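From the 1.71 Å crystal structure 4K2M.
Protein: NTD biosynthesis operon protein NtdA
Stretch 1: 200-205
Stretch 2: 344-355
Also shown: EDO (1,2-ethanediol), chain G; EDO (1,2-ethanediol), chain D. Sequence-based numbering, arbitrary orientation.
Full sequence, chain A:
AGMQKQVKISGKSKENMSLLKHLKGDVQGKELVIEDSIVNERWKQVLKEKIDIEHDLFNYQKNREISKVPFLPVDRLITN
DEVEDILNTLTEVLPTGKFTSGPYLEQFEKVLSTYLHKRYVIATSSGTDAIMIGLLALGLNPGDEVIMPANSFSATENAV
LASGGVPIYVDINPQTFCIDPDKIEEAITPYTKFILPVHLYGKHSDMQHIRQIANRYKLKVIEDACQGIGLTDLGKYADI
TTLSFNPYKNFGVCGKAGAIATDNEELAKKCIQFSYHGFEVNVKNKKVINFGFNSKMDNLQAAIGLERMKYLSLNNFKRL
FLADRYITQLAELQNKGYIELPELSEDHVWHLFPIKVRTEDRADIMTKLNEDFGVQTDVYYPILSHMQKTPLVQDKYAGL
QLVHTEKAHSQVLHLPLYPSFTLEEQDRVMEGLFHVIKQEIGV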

ATOM      1  N   LEU A 200       5.796   7.625  21.372  1.00 11.35           N
ATOM      2  CA  LEU A 200       6.994   6.894  20.976  1.00 13.26           C
ATOM      3  C   LEU A 200       7.266   5.715  21.885  1.00 12.88           C
ATOM      4  O   LEU A 200       7.167   5.822  23.120  1.00 11.89           O
ATOM      5  CB  LEU A 200       8.197   7.837  21.003  1.00 13.75           C
ATOM      6  CG  LEU A 200       9.449   7.306  20.305  1.00 11.65           C
ATOM      7  CD1 LEU A 200       9.172   6.984  18.823  1.00 13.65           C
ATOM      8  CD2 LEU A 200      10.551   8.363  20.423  1.00 13.54           C
ATOM      9  N   TYR A 201       7.605   4.594  21.246  1.00 10.67           N
ATOM     10  CA  TYR A 201       7.902   3.320  21.899  1.00 10.90           C
ATOM     11  C   TYR A 201       6.663   2.732  22.572  1.00 13.68           C
ATOM     12  O   TYR A 201       6.753   1.696  23.233  1.00 12.76           O
ATOM     13  CB  TYR A 201       9.047   3.456  22.914  1.00 13.39           C
ATOM     14  CG  TYR A 201      10.272   4.174  22.379  1.00 13.20           C
ATOM     15  CD1 TYR A 201      10.678   4.024  21.060  1.00  9.93           C
ATOM     16  CD2 TYR A 201      11.025   4.981  23.206  1.00  9.74           C
ATOM     17  CE1 TYR A 201      11.807   4.686  20.573  1.00 14.26           C
ATOM     18  CE2 TYR A 201      12.145   5.644  22.733  1.00 12.43           C
ATOM     19  CZ  TYR A 201      12.533   5.481  21.422  1.00 14.25           C
ATOM     20  OH  TYR A 201      13.652   6.156  20.986  1.00 14.13           O
ATOM     21  N   GLY A 202       5.510   3.381  22.395  1.00 10.77           N
ATOM     22  CA  GLY A 202       4.269   2.925  23.018  1.00 11.69           C
ATOM     23  C   GLY A 202       3.883   3.716  24.263  1.00 15.09           C
ATOM     24  O   GLY A 202       2.875   3.426  24.911  1.00 13.57           O
ATOM     25  N   LYS A 203       4.668   4.738  24.584  1.00 12.77           N
ATOM     26  CA  LYS A 203       4.381   5.603  25.740  1.00  9.50           C
ATOM     27  C   LYS A 203       3.437   6.726  25.312  1.00 14.31           C
ATOM     28  O   LYS A 203       3.666   7.386  24.305  1.00 13.67           O
ATOM     29  CB  LYS A 203       5.690   6.221  26.247  1.00  9.77           C
ATOM     30  CG  LYS A 203       5.555   7.213  27.386  1.00 14.64           C
ATOM     31  CD  LYS A 203       5.191   6.537  28.689  1.00 20.44           C
ATOM     32  CE  LYS A 203       5.286   7.538  29.843  1.00 23.66           C
ATOM     33  NZ  LYS A 203       4.901   6.890  31.128  1.00 23.77           N
ATOM     34  N   HIS A 204       2.386   6.955  26.093  1.00 12.45           N
ATOM     35  CA  HIS A 204       1.400   7.991  25.783  1.00 16.78           C
ATOM     36  C   HIS A 204       1.978   9.378  26.083  1.00 15.44           C
ATOM     37  O   HIS A 204       2.480   9.632  27.192  1.00 15.96           O
ATOM     38  CB  HIS A 204       0.148   7.753  26.639  1.00 15.95           C
ATOM     39  CG  HIS A 204      -1.138   8.132  25.973  1.00 18.42           C
ATOM     40  ND1 HIS A 204      -2.353   7.602  26.352  1.00 21.51           N
ATOM     41  CD2 HIS A 204      -1.396   8.980  24.951  1.00 16.28           C
ATOM     42  CE1 HIS A 204      -3.309   8.118  25.595  1.00 24.27           C
ATOM     43  NE2 HIS A 204      -2.754   8.956  24.738  1.00 19.28           N
ATOM     44  N   SER A 205       1.917  10.277  25.097  1.00 13.22           N
ATOM     45  CA  SER A 205       2.311  11.667  25.297  1.00 11.85           C
ATOM     46  C   SER A 205       1.363  12.325  26.291  1.00 14.94           C
ATOM     47  O   SER A 205       0.284  11.796  26.561  1.00 16.90           O
ATOM     48  CB  SER A 205       2.219  12.431  23.985  1.00 15.95           C
ATOM     49  OG  SER A 205       3.128  11.935  23.033  1.00 14.42           O
ATOM     50  N   LEU A 344       7.071   1.906  35.374  1.00 14.86           N
ATOM     51  CA  LEU A 344       6.001   0.960  35.112  1.00 18.31           C
ATOM     52  C   LEU A 344       4.692   1.734  35.192  1.00 21.40           C
ATOM     53  O   LEU A 344       4.062   1.812  36.252  1.00 24.76           O
ATOM     54  CB  LEU A 344       6.023  -0.171  36.149  1.00 18.88           C
ATOM     55  CG  LEU A 344       5.034  -1.312  35.918  1.00 24.67           C
ATOM     56  CD1 LEU A 344       5.403  -2.203  34.728  1.00 21.72           C
ATOM     57  CD2 LEU A 344       4.810  -2.156  37.188  1.00 22.51           C
ATOM     58  N   SER A 345       4.295   2.347  34.084  1.00 19.38           N
ATOM     59  CA  SER A 345       3.120   3.206  34.109  1.00 21.59           C
ATOM     60  C   SER A 345       1.958   2.607  33.321  1.00 18.74           C
ATOM     61  O   SER A 345       2.146   1.744  32.453  1.00 19.92           O
ATOM     62  CB  SER A 345       3.464   4.572  33.547  1.00 25.71           C
ATOM     63  OG  SER A 345       3.649   4.470  32.148  1.00 38.42           O
ATOM     64  N   GLU A 346       0.758   3.094  33.617  1.00 16.13           N
ATOM     65  CA  GLU A 346      -0.449   2.574  32.991  1.00 18.70           C
ATOM     66  C   GLU A 346      -0.632   3.097  31.579  1.00 18.56           C
ATOM     67  O   GLU A 346      -1.496   2.613  30.852  1.00 20.99           O
ATOM     68  CB  GLU A 346      -1.668   2.963  33.827  1.00 22.86           C
ATOM     69  CG  GLU A 346      -1.652   2.337  35.205  1.00 25.56           C
ATOM     70  CD  GLU A 346      -2.768   2.852  36.094  1.00 51.79           C
ATOM     71  OE1 GLU A 346      -3.305   2.051  36.890  1.00 54.29           O
ATOM     72  OE2 GLU A 346      -3.097   4.055  35.993  1.00 39.14           O
ATOM     73  N   ASP A 347       0.168   4.089  31.200  1.00 15.58           N
ATOM     74  CA  ASP A 347       0.005   4.738  29.901  1.00 13.21           C
ATOM     75  C   ASP A 347       1.121   4.342  28.938  1.00 14.54           C
ATOM     76  O   ASP A 347       1.717   5.195  28.282  1.00 13.88           O
ATOM     77  CB  ASP A 347      -0.064   6.269  30.049  1.00 18.61           C
ATOM     78  CG  ASP A 347       1.193   6.862  30.668  1.00 30.88           C
ATOM     79  OD1 ASP A 347       1.993   6.092  31.247  1.00 29.14           O
ATOM     80  OD2 ASP A 347       1.382   8.103  30.579  1.00 31.07           O
ATOM     81  N   HIS A 348       1.388   3.044  28.848  1.00 16.08           N
ATOM     82  CA  HIS A 348       2.461   2.529  27.992  1.00 14.20           C
ATOM     83  C   HIS A 348       1.999   1.165  27.481  1.00 14.06           C
ATOM     84  O   HIS A 348       1.412   0.388  28.239  1.00 12.80           O
ATOM     85  CB  HIS A 348       3.736   2.341  28.841  1.00 13.65           C
ATOM     86  CG  HIS A 348       5.025   2.455  28.074  1.00 15.74           C
ATOM     87  ND1 HIS A 348       5.258   1.798  26.885  1.00 13.18           N
ATOM     88  CD2 HIS A 348       6.164   3.132  28.365  1.00 14.55           C
ATOM     89  CE1 HIS A 348       6.481   2.086  26.462  1.00 13.02           C
ATOM     90  NE2 HIS A 348       7.050   2.886  27.343  1.00 10.69           N
ATOM     91  N   VAL A 349       2.243   0.868  26.203  1.00 10.65           N
ATOM     92  CA  VAL A 349       1.928  -0.461  25.684  1.00 11.00           C
ATOM     93  C   VAL A 349       3.171  -1.254  25.281  1.00 12.44           C
ATOM     94  O   VAL A 349       3.064  -2.348  24.745  1.00 13.56           O
ATOM     95  CB  VAL A 349       0.892  -0.445  24.536  1.00 12.22           C
ATOM     96  CG1 VAL A 349      -0.455   0.044  25.037  1.00 15.62           C
ATOM     97  CG2 VAL A 349       1.383   0.425  23.345  1.00 13.83           C
ATOM     98  N   TRP A 350       4.344  -0.688  25.543  1.00 12.25           N
ATOM     99  CA  TRP A 350       5.588  -1.448  25.487  1.00 11.89           C
ATOM    100  C   TRP A 350       5.848  -2.016  24.109  1.00 11.12           C
ATOM    101  O   TRP A 350       6.147  -3.198  23.945  1.00 13.46           O
ATOM    102  CB  TRP A 350       5.588  -2.552  26.558  1.00 10.21           C
ATOM    103  CG  TRP A 350       5.310  -1.976  27.921  1.00  8.76           C
ATOM    104  CD1 TRP A 350       4.163  -2.124  28.659  1.00 12.00           C
ATOM    105  CD2 TRP A 350       6.177  -1.128  28.682  1.00 14.45           C
ATOM    106  NE1 TRP A 350       4.271  -1.407  29.842  1.00 12.25           N
ATOM    107  CE2 TRP A 350       5.499  -0.792  29.875  1.00 15.65           C
ATOM    108  CE3 TRP A 350       7.467  -0.616  28.469  1.00 15.47           C
ATOM    109  CZ2 TRP A 350       6.070   0.022  30.859  1.00 13.94           C
ATOM    110  CZ3 TRP A 350       8.031   0.203  29.445  1.00 11.86           C
ATOM    111  CH2 TRP A 350       7.332   0.510  30.627  1.00 13.79           C
ATOM    112  N   HIS A 351       5.748  -1.154  23.100  1.00 12.12           N
ATOM    113  CA  HIS A 351       6.143  -1.565  21.764  1.00 11.60           C
ATOM    114  C   HIS A 351       7.663  -1.779  21.699  1.00 13.54           C
ATOM    115  O   HIS A 351       8.148  -2.738  21.091  1.00 13.05           O
ATOM    116  CB  HIS A 351       5.737  -0.511  20.735  1.00 11.35           C
ATOM    117  CG  HIS A 351       6.209  -0.837  19.356  1.00 14.33           C
ATOM    118  ND1 HIS A 351       5.772  -1.947  18.667  1.00 19.75           N
ATOM    119  CD2 HIS A 351       7.105  -0.221  18.550  1.00 17.48           C
ATOM    120  CE1 HIS A 351       6.368  -1.994  17.487  1.00 17.74           C
ATOM    121  NE2 HIS A 351       7.182  -0.960  17.392  1.00 17.18           N
ATOM    122  N   LEU A 352       8.405  -0.855  22.311  1.00 10.58           N
ATOM    123  CA  LEU A 352       9.851  -0.962  22.471  1.00 12.79           C
ATOM    124  C   LEU A 352      10.162  -0.711  23.935  1.00 13.22           C
ATOM    125  O   LEU A 352       9.378  -0.056  24.623  1.00 15.52           O
ATOM    126  CB  LEU A 352      10.576   0.045  21.558  1.00 11.89           C
ATOM    127  CG  LEU A 352      10.515  -0.336  20.065  1.00 12.56           C
ATOM    128  CD1 LEU A 352      10.533   0.894  19.123  1.00 16.92           C
ATOM    129  CD2 LEU A 352      11.639  -1.307  19.694  1.00 16.59           C
ATOM    130  N   PHE A 353      11.293  -1.231  24.413  1.00 12.65           N
ATOM    131  CA  PHE A 353      11.648  -1.125  25.830  1.00 12.09           C
ATOM    132  C   PHE A 353      12.969  -0.386  25.962  1.00 13.94           C
ATOM    133  O   PHE A 353      14.039  -0.977  25.756  1.00 13.95           O
ATOM    134  CB  PHE A 353      11.783  -2.508  26.491  1.00 11.85           C
ATOM    135  CG  PHE A 353      12.015  -2.422  27.972  1.00 12.05           C
ATOM    136  CD1 PHE A 353      10.932  -2.338  28.843  1.00 13.41           C
ATOM    137  CD2 PHE A 353      13.314  -2.359  28.495  1.00 11.97           C
ATOM    138  CE1 PHE A 353      11.126  -2.205  30.219  1.00 13.09           C
ATOM    139  CE2 PHE A 353      13.519  -2.240  29.876  1.00 12.37           C
ATOM    140  CZ  PHE A 353      12.415  -2.152  30.735  1.00 13.19           C
ATOM    141  N   PRO A 354      12.904   0.907  26.286  1.00 11.51           N
ATOM    142  CA  PRO A 354      14.135   1.706  26.344  1.00 11.97           C
ATOM    143  C   PRO A 354      14.695   1.838  27.744  1.00 13.53           C
ATOM    144  O   PRO A 354      13.964   2.159  28.700  1.00 15.58           O
ATOM    145  CB  PRO A 354      13.678   3.083  25.854  1.00 13.82           C
ATOM    146  CG  PRO A 354      12.241   3.172  26.298  1.00 17.32           C
ATOM    147  CD  PRO A 354      11.687   1.742  26.299  1.00 15.10           C
ATOM    148  N   ILE A 355      15.993   1.580  27.874  1.00 14.43           N
ATOM    149  CA  ILE A 355      16.705   1.977  29.082  1.00 14.33           C
ATOM    150  C   ILE A 355      17.659   3.084  28.672  1.00 16.12           C
ATOM    151  O   ILE A 355      17.836   3.345  27.483  1.00 14.23           O
ATOM    152  CB  ILE A 355      17.479   0.817  29.726  1.00 12.37           C
ATOM    153  CG1 ILE A 355      18.632   0.369  28.833  1.00 14.94           C
ATOM    154  CG2 ILE A 355      16.546  -0.377  30.024  1.00 12.71           C
ATOM    155  CD1 ILE A 355      19.503  -0.720  29.473  1.00 18.30           C
TER
HETATM  156  C1  EDO G 505      16.362   8.228  20.590  1.00 23.19           C
HETATM  157  O1  EDO G 505      16.412   9.244  19.593  1.00 31.14           O
HETATM  158  C2  EDO G 505      15.506   8.682  21.763  1.00 18.57           C
HETATM  159  O2  EDO G 505      14.138   8.720  21.348  1.00 24.64           O
HETATM  160  C1  EDO D 502      14.389   5.082  30.558  1.00 18.18           C
HETATM  161  O1  EDO D 502      13.358   4.690  29.653  1.00 18.74           O
HETATM  162  C2  EDO D 502      14.194   6.563  30.892  1.00 21.49           C
HETATM  163  O2  EDO D 502      12.921   6.729  31.518  1.00 25.88           O
HETATM  164  O   HOH W   1       0.551  10.252  29.354  1.00 31.38           O

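Segments far apart in sequence often join through main-chain polar groups, with side chains packing around the backbone contacts. Residues 200–205 and 344–355 of NtdA, at least 142 positions apart wherever they touch, illustrate the principle without a regular sheet between them: K203 and H348 form a single beta bridge, the one bridge between the stretches. Together the stretches bury 517 Å².

L200 makes no contact with the second stretch; its side chain points away. Its carbonyl oxygen instead accepts from the amide of K203 (K203 N to L200 O, 3.1 Å), closing a turn that presents the next two carbonyls to the partner. The first of these serves two donors. Y201 O receives a nearly straight hydrogen bond from L352 N at 3.2 Å and a weak, bent one from H351 N at 3.0 Å. Y201 has the largest covered surface in stretch 1, and its ring packs with CD1 3.7 Å from L352 CD1 and CD2 3.8 Å from P354 CG. The phenol oxygen has polar partners, among them an ethanediol, probably from the crystallisation liquor, whose O2 donates to Y201 OH at 2.6 Å.

G202 shows why a close backbone approach can demand glycine. With phi near 101°, a CB would be jammed against the preceding carbonyl oxygen, and it would also lie only 2.9 Å from H351 N. Its own carbonyl accepts from V349 N (G202 O to V349 N, 2.9 Å), while H348 CA approaches the same G202 O at 3.2 Å in a CA-H...O contact.

At K203 the side chain takes over. Its CB lies 3.9 Å from the centroid of the H348 ring, over the face, in a CH-pi contact. The imidazole is steadied within its own stretch, where W350 N donates to H348 ND1 at 3.0 Å. The lysine chain then extends to a salt bridge, K203 NZ to D347 OD1 at 3.0 Å, pairing opposite charges. S345 OG donates to that same D347 OD1 over a very short 2.5 Å, so one carboxylate oxygen gathers both groups.

H204 returns to main-chain bonding: H204 N donates to D347 O at 2.9 Å, almost straight. In the side chains, H204 CB lies 3.7 Å from D347 CB. A water adds a further link, lying 3.0 Å from H204 O and 2.6 Å from D347 OD2, within hydrogen-bonding reach of both. S205 turns its side chain away, and the direct contact ends.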